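Local structure of Lmo0305 protein (Listeria monocytogenes, 3PJ0) at residues Gln11-Pro14 with Tyr15-Gly18; Gln189-Ala192 with Glu193-Cys196; Glu297-Ala300 with Asp301-Gly304. The protein is a member of the beta-eliminating lyase family of the PLP-dependent aminotransferase clan and carries pyridoxal phosphate bound covalently to a lysine. All coordinates share one frame; numbering follows the deposited sequence. Where two conformers were deposited one is given.

Contact 1 of 3, residues Gln11-Pro14 with Tyr15-Gly18; sequences QKTP and YKLG
Tyr15 follows Pro14 directly, and its ring lies against the proline: Pro14 CB sits over one face of the ring, while Pro14 CG approaches Tyr15 CD2 at 4.0 Å, an apolar contact of neighbours in sequence. The carbonyl of Tyr15 turns back to the loop, where Tyr15 O lies 3.2 Å from Thr13 OG1. Lys16 does most of the work. Its CG stands anti to the carbonyl carbon (chi1 -61°), and further bends at chi2 and chi4 fold the chain back over the turn and bring the ammonium to Thr13. There Lys16 NZ donates a hydrogen bond to Thr13 OG1 at 2.9 Å, with Thr13 O also close to NZ, at 2.8 Å. The Thr13 hydroxyl has a further hydrogen-bond partner in Tyr10 O, at the end of the preceding helix. A water links the ammonium to that same helix end, accepting from Lys16 NZ at 2.7 Å and donating to Gln11 O, also at 2.7 Å. The Tyr10 ring adds a cation-pi contact to Lys16, so the charged group is held by hydroxyl, water and aromatic ring together. Leu17 turns to other partners, packing on Leu270 and Phe274 of helix 260-275. The turn thus leads from helix 2-11 into the short strand 15-16, which pairs in parallel with strand 316-317 through backbone bonds of Tyr15 and Leu17.

Contact 2 of 3, residues Gln189-Ala192 with Glu193-Cys196; sequences QKSA and EEIC
Ser191 and Glu194 form a capping box at the start of helix 192-196, each side chain binding the other's backbone N-H. Ser191 is the N-cap: with its hydroxyl between the backbone N and the carbonyl carbon (chi1 62°), OG accepts from Glu194 N at 3.0 Å. In return Ser191 N donates to Glu194 OE1, again at 3.0 Å and nearly straight (165°), reaching the oxygen on its anti side and 21° out of the carboxylate plane. The backbone bonds of the first turn run from Ile195 N to Ser191 O and from Cys196 N to Ala192 O.

The tight side is that of Ile195 and Cys196, both buried. Ile195 CG1 rests 3.9 Å from Lys190 CB, and its side chain also packs on Phe157 of helix 157-170 and on Tyr188; Ala192 and Cys196 meet Leu61 of helix 48-61. The other side, where Glu194 crosses Lys190 at about a right angle, is looser and wet. There CD of Lys190 rests against Glu194 OE2 (3.7 Å), and the opposite charges stay too far apart for a salt bridge, Lys190 NZ being 4.0 Å from Glu194 OE2. Water bridges the gap, accepting from Lys190 NZ and donating to Glu194 OE2. A second water ties the carboxylate to the loop, donating to Glu194 OE1 at 2.7 Å and to Gln189 O at 2.8 Å.

Contact 3 of 3, residues Glu297-Ala300 with Asp301-Gly304; sequences ENSA and DEIG
The N-terminus of helix 300-314 is where Ser299 and Glu302 meet, just after strand 291-296 of the antiparallel sheet. Ser299 takes the N-cap position. It was modelled in two conformers; in the one described, a chi1 of 70° points the hydroxyl at the first helical turn, where OG accepts from Glu302 N at 3.3 Å along a fairly straight line (163°). Extended beyond CG, the glutamate reaches back to the cap: Glu302 OE1 receives a weak bond from Ser299 N, also 3.3 Å long, and, in this conformer, a second weak one from the Ser299 hydroxyl. With side chain and backbone exchanged in both directions this is a capping box; its glutamate side is the weaker, with both bonds to OE1 at 3.3 Å. The backbone bonds of the turn are shorter, Ile303 N to Ser299 O at 3.0 Å and Gly304 N to Ala300 O at 2.8 Å.

Next to the polar cap lies an apolar contact. Ile303 runs across Asn298 at about a right angle and puts the end of its longer branch against the base of that side chain, CD1 to Asn298 CB 3.5 Å. Buried Ile303 also packs on Leu322 and on Cys330 of strand 329-335, joining the helix start to the sheet. Ala300 joins it on Leu322 and Cys330, and its methyl group's neighbours include Met2 of helix 2-11, which Asp301 touches as well.

Overall arrangement
From the N terminus, contact 1 comes first, closing the turn between helix 2-11 and strand 15-16. Contact 2 follows much later, where a short loop leads from helix 185-188 into helix 192-196, just ahead of strand 201-205 of the seven-stranded mixed sheet, the central sheet of the large domain in this fold-type I PLP-dependent protein. Contact 3 then makes the passage from strand 291-296 of the four-stranded antiparallel sheet into helix 300-314. The three lie in series, with no nesting or crossing. Contacts 1 and 3 share one side of the chain's centre, their own centres about 20 Å apart, and helix 2-11 leads into contact 1 and touches contact 3 through Met2. Contact 2 lies across the centre from contact 3, about 40 Å between centres.

Contact 1 of 3, residues Gln11-Pro14 with Tyr15-Gly18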
ATOM      1  N   GLN A  11     -23.404  14.516   9.639  1.00 21.16           N
ATOM      2  CA  GLN A  11     -23.263  14.266   8.213  1.00 22.06           C
ATOM      3  C   GLN A  11     -24.038  15.283   7.328  1.00 22.40           C
ATOM      4  O   GLN A  11     -23.554  15.619   6.249  1.00 23.60           O
ATOM      5  CB  GLN A  11     -23.572  12.791   7.888  0.55 22.21           C
ATOM      6  CG  GLN A  11     -22.447  11.875   8.384  0.55 23.07           C
ATOM      7  CD  GLN A  11     -22.722  10.388   8.228  0.55 24.23           C
ATOM      8  OE1 GLN A  11     -23.873   9.951   8.109  0.55 27.25           O
ATOM      9  NE2 GLN A  11     -21.663   9.602   8.263  0.55 23.75           N
ATOM     10  N   LYS A  12     -25.150  15.833   7.820  1.00 22.35           N
ATOM     11  CA  LYS A  12     -25.977  16.777   7.064  0.50 22.91           C
ATOM     12  C   LYS A  12     -25.487  18.224   7.102  1.00 22.68           C
ATOM     13  O   LYS A  12     -25.999  19.077   6.361  1.00 22.83           O
ATOM     14  CB  LYS A  12     -27.415  16.755   7.603  0.50 23.68           C
ATOM     15  CG  LYS A  12     -28.216  15.508   7.287  0.50 24.66           C
ATOM     16  CD  LYS A  12     -29.495  15.490   8.112  0.50 25.02           C
ATOM     17  CE  LYS A  12     -30.486  14.469   7.604  0.50 25.36           C
ATOM     18  NZ  LYS A  12     -31.742  14.465   8.416  0.50 25.91           N
ATOM     19  N   THR A  13     -24.516  18.526   7.963  1.00 21.19           N
ATOM     20  CA  THR A  13     -24.083  19.924   8.094  1.00 20.03           C
ATOM     21  C   THR A  13     -23.278  20.385   6.892  1.00 20.15           C
ATOM     22  O   THR A  13     -22.421  19.651   6.408  1.00 19.52           O
ATOM     23  CB  THR A  13     -23.261  20.156   9.383  1.00 19.86           C
ATOM     24  OG1 THR A  13     -22.134  19.270   9.396  1.00 15.56           O
ATOM     25  CG2 THR A  13     -24.116  19.938  10.611  1.00 18.23           C
ATOM     26  N   PRO A  14     -23.562  21.597   6.390  1.00 20.62           N
ATOM     27  CA  PRO A  14     -22.773  22.078   5.267  1.00 20.11           C
ATOM     28  C   PRO A  14     -21.378  22.538   5.712  1.00 19.41           C
ATOM     29  O   PRO A  14     -20.413  22.444   4.932  1.00 18.76           O
ATOM     30  CB  PRO A  14     -23.617  23.236   4.704  1.00 20.80           C
ATOM     31  CG  PRO A  14     -24.528  23.632   5.770  1.00 22.70           C
ATOM     32  CD  PRO A  14     -24.764  22.418   6.616  1.00 21.95           C
ATOM     33  N   TYR A  15     -21.275  23.008   6.957  1.00 18.09           N
ATOM     34  CA  TYR A  15     -20.013  23.457   7.508  1.00 17.85           C
ATOM     35  C   TYR A  15     -19.485  22.517   8.607  1.00 16.49           C
ATOM     36  O   TYR A  15     -20.252  21.813   9.264  1.00 16.00           O
ATOM     37  CB  TYR A  15     -20.175  24.871   8.056  1.00 17.59           C
ATOM     38  CG  TYR A  15     -20.821  25.844   7.068  1.00 19.71           C
ATOM     39  CD1 TYR A  15     -20.154  26.258   5.929  1.00 21.56           C
ATOM     40  CD2 TYR A  15     -22.078  26.371   7.308  1.00 22.31           C
ATOM     41  CE1 TYR A  15     -20.745  27.158   5.030  1.00 23.01           C
ATOM     42  CE2 TYR A  15     -22.670  27.272   6.425  1.00 26.26           C
ATOM     43  CZ  TYR A  15     -21.993  27.653   5.288  1.00 25.20           C
ATOM     44  OH  TYR A  15     -22.577  28.549   4.417  1.00 27.29           O
ATOM     45  N   LYS A  16     -18.169  22.538   8.810  1.00 15.86           N
ATOM     46  CA  LYS A  16     -17.521  21.686   9.809  1.00 14.47           C
ATOM     47  C   LYS A  16     -16.441  22.461  10.587  1.00 13.86           C
ATOM     48  O   LYS A  16     -15.677  23.224   9.993  1.00 12.71           O
ATOM     49  CB  LYS A  16     -16.840  20.506   9.131  1.00 15.05           C
ATOM     50  CG  LYS A  16     -17.703  19.541   8.347  1.00 16.21           C
ATOM     51  CD  LYS A  16     -18.638  18.750   9.263  1.00 15.83           C
ATOM     52  CE  LYS A  16     -19.369  17.645   8.505  1.00 17.38           C
ATOM     53  NZ  LYS A  16     -20.286  18.165   7.442  1.00 14.98           N
ATOM     54  N   LEU A  17     -16.378  22.276  11.908  1.00 13.54           N
ATOM     55  CA  LEU A  17     -15.295  22.869  12.671  1.00 13.60           C
ATOM     56  C   LEU A  17     -13.990  22.151  12.276  1.00 12.94           C
ATOM     57  O   LEU A  17     -12.967  22.778  12.050  1.00 13.39           O
ATOM     58  CB  LEU A  17     -15.509  22.698  14.175  1.00 13.81           C
ATOM     59  CG  LEU A  17     -16.672  23.395  14.906  1.00 12.73           C
ATOM     60  CD1 LEU A  17     -16.593  22.931  16.329  1.00 11.75           C
ATOM     61  CD2 LEU A  17     -16.608  24.926  14.844  1.00 12.39           C
ATOM     62  N   GLY A  18     -14.041  20.825  12.165  1.00 13.28           N
ATOM     63  CA  GLY A  18     -12.846  20.050  11.865  1.00 13.05           C
ATOM     64  C   GLY A  18     -12.653  19.622  10.429  1.00 13.29           C
ATOM     65  O   GLY A  18     -13.594  19.649   9.619  1.00 14.20           O
TER
HETATM   66  O   HOH W   1     -20.923  15.928   6.053  1.00 21.54           O

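Contact 2 of 3, residues Gln189-Ala192 with Glu193-Cys196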
ATOM      1  N   GLN A 189       8.216  26.987  17.346  1.00 13.05           N
ATOM      2  CA  GLN A 189       9.043  28.016  16.708  1.00 14.64           C
ATOM      3  C   GLN A 189      10.409  27.380  16.283  1.00 14.80           C
ATOM      4  O   GLN A 189      11.498  27.964  16.416  1.00 14.51           O
ATOM      5  CB  GLN A 189       9.126  29.282  17.562  0.67 15.40           C
ATOM      6  CG  GLN A 189       7.796  30.052  17.542  0.67 16.13           C
ATOM      7  CD  GLN A 189       7.505  30.630  16.170  0.67 17.50           C
ATOM      8  OE1 GLN A 189       8.265  31.481  15.688  0.67 18.72           O
ATOM      9  NE2 GLN A 189       6.425  30.159  15.510  0.67 14.17           N
ATOM     10  N   LYS A 190      10.288  26.147  15.782  1.00 14.58           N
ATOM     11  CA  LYS A 190      11.403  25.329  15.261  1.00 14.75           C
ATOM     12  C   LYS A 190      11.018  24.804  13.892  1.00 14.63           C
ATOM     13  O   LYS A 190       9.857  24.496  13.656  1.00 15.20           O
ATOM     14  CB  LYS A 190      11.697  24.128  16.182  1.00 14.44           C
ATOM     15  CG  LYS A 190      12.166  24.515  17.590  1.00 15.43           C
ATOM     16  CD  LYS A 190      13.610  24.973  17.647  1.00 17.44           C
ATOM     17  CE  LYS A 190      13.964  25.494  19.013  1.00 18.00           C
ATOM     18  NZ  LYS A 190      15.438  25.683  19.190  1.00 21.48           N
ATOM     19  N   SER A 191      11.976  24.678  12.976  1.00 13.56           N
ATOM     20  CA  SER A 191      11.668  24.077  11.677  1.00 13.27           C
ATOM     21  C   SER A 191      11.536  22.553  11.819  1.00 12.21           C
ATOM     22  O   SER A 191      12.002  21.972  12.800  1.00 12.14           O
ATOM     23  CB  SER A 191      12.778  24.328  10.680  1.00 13.65           C
ATOM     24  OG  SER A 191      13.970  23.735  11.142  1.00 14.71           O
ATOM     25  N   ALA A 192      10.965  21.918  10.799  1.00 11.07           N
ATOM     26  CA  ALA A 192      10.871  20.468  10.750  1.00 10.95           C
ATOM     27  C   ALA A 192      12.261  19.866  10.916  1.00 10.79           C
ATOM     28  O   ALA A 192      12.420  18.894  11.652  1.00 11.58           O
ATOM     29  CB  ALA A 192      10.236  20.016   9.458  1.00 12.03           C
ATOM     30  N   GLU A 193      13.256  20.443  10.243  1.00 11.15           N
ATOM     31  CA  GLU A 193      14.646  19.988  10.332  1.00 11.05           C
ATOM     32  C   GLU A 193      15.172  20.053  11.761  1.00 11.38           C
ATOM     33  O   GLU A 193      15.814  19.117  12.242  1.00 11.56           O
ATOM     34  CB  GLU A 193      15.546  20.806   9.392  1.00 12.11           C
ATOM     35  CG  GLU A 193      17.007  20.456   9.486  1.00 14.47           C
ATOM     36  CD  GLU A 193      17.871  21.116   8.406  1.00 20.87           C
ATOM     37  OE1 GLU A 193      17.390  22.007   7.682  1.00 23.09           O
ATOM     38  OE2 GLU A 193      19.052  20.729   8.299  1.00 24.24           O
ATOM     39  N   GLU A 194      14.924  21.167  12.438  1.00 10.80           N
ATOM     40  CA  GLU A 194      15.393  21.337  13.819  1.00 11.23           C
ATOM     41  C   GLU A 194      14.830  20.278  14.741  1.00 10.98           C
ATOM     42  O   GLU A 194      15.572  19.678  15.508  1.00 12.04           O
ATOM     43  CB  GLU A 194      15.057  22.725  14.366  1.00 12.20           C
ATOM     44  CG  GLU A 194      15.952  23.801  13.839  1.00 13.10           C
ATOM     45  CD  GLU A 194      15.638  25.152  14.435  1.00 13.82           C
ATOM     46  OE1 GLU A 194      14.599  25.749  14.063  1.00 15.06           O
ATOM     47  OE2 GLU A 194      16.412  25.599  15.293  1.00 15.23           O
ATOM     48  N   ILE A 195      13.529  20.017  14.636  1.00  9.21           N
ATOM     49  CA  ILE A 195      12.876  19.008  15.465  1.00  9.16           C
ATOM     50  C   ILE A 195      13.430  17.610  15.140  1.00  9.20           C
ATOM     51  O   ILE A 195      13.799  16.848  16.036  1.00  9.29           O
ATOM     52  CB  ILE A 195      11.326  19.048  15.258  1.00  9.03           C
ATOM     53  CG1 ILE A 195      10.752  20.386  15.737  1.00 10.55           C
ATOM     54  CG2 ILE A 195      10.584  17.933  16.022  1.00  8.06           C
ATOM     55  CD1 ILE A 195       9.307  20.627  15.238  1.00  8.67           C
ATOM     56  N   CYS A 196      13.514  17.302  13.849  1.00  9.19           N
ATOM     57  CA  CYS A 196      13.991  15.991  13.411  1.00 10.04           C
ATOM     58  C   CYS A 196      15.473  15.731  13.703  1.00 10.59           C
ATOM     59  O   CYS A 196      15.893  14.555  13.754  1.00 10.07           O
ATOM     60  CB  CYS A 196      13.739  15.799  11.926  1.00  9.32           C
ATOM     61  SG  CYS A 196      11.991  15.666  11.507  1.00 10.75           S
TER
HETATM   62  O   HOH W   2      13.851  28.225  14.910  1.00 18.67           O
HETATM   63  O   HOH W   3      16.412  27.393  17.294  1.00 23.74           O

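Contact 3 of 3, residues Glu297-Ala300 with Asp301-Gly304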
ATOM      1  N   GLU A 297     -18.969  17.893  31.193  1.00 21.49           N
ATOM      2  CA  GLU A 297     -19.390  17.400  32.504  1.00 23.01           C
ATOM      3  C   GLU A 297     -20.815  16.850  32.455  1.00 22.90           C
ATOM      4  O   GLU A 297     -21.643  17.119  33.352  1.00 23.54           O
ATOM      5  CB  GLU A 297     -19.299  18.498  33.568  1.00 24.02           C
ATOM      6  CG  GLU A 297     -17.890  18.966  33.865  1.00 26.51           C
ATOM      7  CD  GLU A 297     -17.873  20.146  34.834  1.00 30.22           C
ATOM      8  OE1 GLU A 297     -18.877  20.366  35.540  1.00 33.62           O
ATOM      9  OE2 GLU A 297     -16.849  20.866  34.893  1.00 33.49           O
ATOM     10  N   ASN A 298     -21.095  16.100  31.391  1.00 21.65           N
ATOM     11  CA  ASN A 298     -22.371  15.420  31.192  1.00 21.39           C
ATOM     12  C   ASN A 298     -22.141  14.168  30.391  1.00 20.31           C
ATOM     13  O   ASN A 298     -21.116  14.028  29.722  1.00 18.72           O
ATOM     14  CB  ASN A 298     -23.376  16.324  30.490  1.00 21.47           C
ATOM     15  CG  ASN A 298     -23.927  17.389  31.412  1.00 23.24           C
ATOM     16  OD1 ASN A 298     -24.742  17.098  32.307  1.00 27.88           O
ATOM     17  ND2 ASN A 298     -23.492  18.629  31.212  1.00 18.27           N
ATOM     18  N   SER A 299     -23.081  13.247  30.470  1.00 20.80           N
ATOM     19  CA  SER A 299     -22.968  11.979  29.773  1.00 21.07           C
ATOM     20  C   SER A 299     -23.043  12.177  28.257  1.00 20.83           C
ATOM     21  O   SER A 299     -23.578  13.174  27.794  1.00 21.29           O
ATOM     22  CB  SER A 299     -24.107  11.056  30.166  0.73 21.89           C
ATOM     23  OG  SER A 299     -25.327  11.546  29.634  0.73 21.98           O
ATOM     24  N   ALA A 300     -22.543  11.206  27.504  1.00 20.72           N
ATOM     25  CA  ALA A 300     -22.594  11.256  26.032  1.00 21.01           C
ATOM     26  C   ALA A 300     -24.023  11.358  25.468  1.00 22.01           C
ATOM     27  O   ALA A 300     -24.270  12.115  24.500  1.00 22.16           O
ATOM     28  CB  ALA A 300     -21.829  10.069  25.412  1.00 19.42           C
ATOM     29  N   ASP A 301     -24.976  10.640  26.068  1.00 22.99           N
ATOM     30  CA  ASP A 301     -26.372  10.702  25.616  1.00 23.81           C
ATOM     31  C   ASP A 301     -26.893  12.125  25.728  1.00 23.18           C
ATOM     32  O   ASP A 301     -27.497  12.655  24.790  1.00 23.26           O
ATOM     33  CB  ASP A 301     -27.292   9.775  26.436  1.00 25.66           C
ATOM     34  CG  ASP A 301     -27.224   8.317  26.003  1.00 28.56           C
ATOM     35  OD1 ASP A 301     -26.666   7.990  24.934  1.00 32.75           O
ATOM     36  OD2 ASP A 301     -27.759   7.483  26.759  1.00 34.69           O
ATOM     37  N   GLU A 302     -26.643  12.737  26.879  1.00 22.19           N
ATOM     38  CA  GLU A 302     -27.061  14.113  27.154  1.00 22.76           C
ATOM     39  C   GLU A 302     -26.423  15.156  26.224  1.00 20.96           C
ATOM     40  O   GLU A 302     -27.100  16.059  25.736  1.00 20.77           O
ATOM     41  CB  GLU A 302     -26.777  14.471  28.623  1.00 23.33           C
ATOM     42  CG  GLU A 302     -27.723  13.771  29.637  1.00 26.46           C
ATOM     43  CD  GLU A 302     -27.339  14.048  31.093  1.00 28.83           C
ATOM     44  OE1 GLU A 302     -26.128  14.166  31.388  1.00 32.27           O
ATOM     45  OE2 GLU A 302     -28.230  14.160  31.941  1.00 28.73           O
ATOM     46  N   ILE A 303     -25.122  15.059  26.018  1.00 19.56           N
ATOM     47  CA  ILE A 303     -24.415  16.011  25.153  1.00 18.26           C
ATOM     48  C   ILE A 303     -24.750  15.781  23.677  1.00 17.72           C
ATOM     49  O   ILE A 303     -24.868  16.732  22.904  1.00 17.35           O
ATOM     50  CB  ILE A 303     -22.875  15.992  25.400  1.00 18.15           C
ATOM     51  CG1 ILE A 303     -22.566  16.400  26.847  1.00 16.76           C
ATOM     52  CG2 ILE A 303     -22.155  16.889  24.391  1.00 16.44           C
ATOM     53  CD1 ILE A 303     -23.177  17.713  27.261  1.00 18.13           C
ATOM     54  N   GLY A 304     -24.927  14.530  23.282  1.00 17.79           N
ATOM     55  CA  GLY A 304     -25.287  14.224  21.905  1.00 18.29           C
ATOM     56  C   GLY A 304     -26.575  14.919  21.480  1.00 18.99           C
ATOM     57  O   GLY A 304     -26.670  15.427  20.352  1.00 19.36           O
TER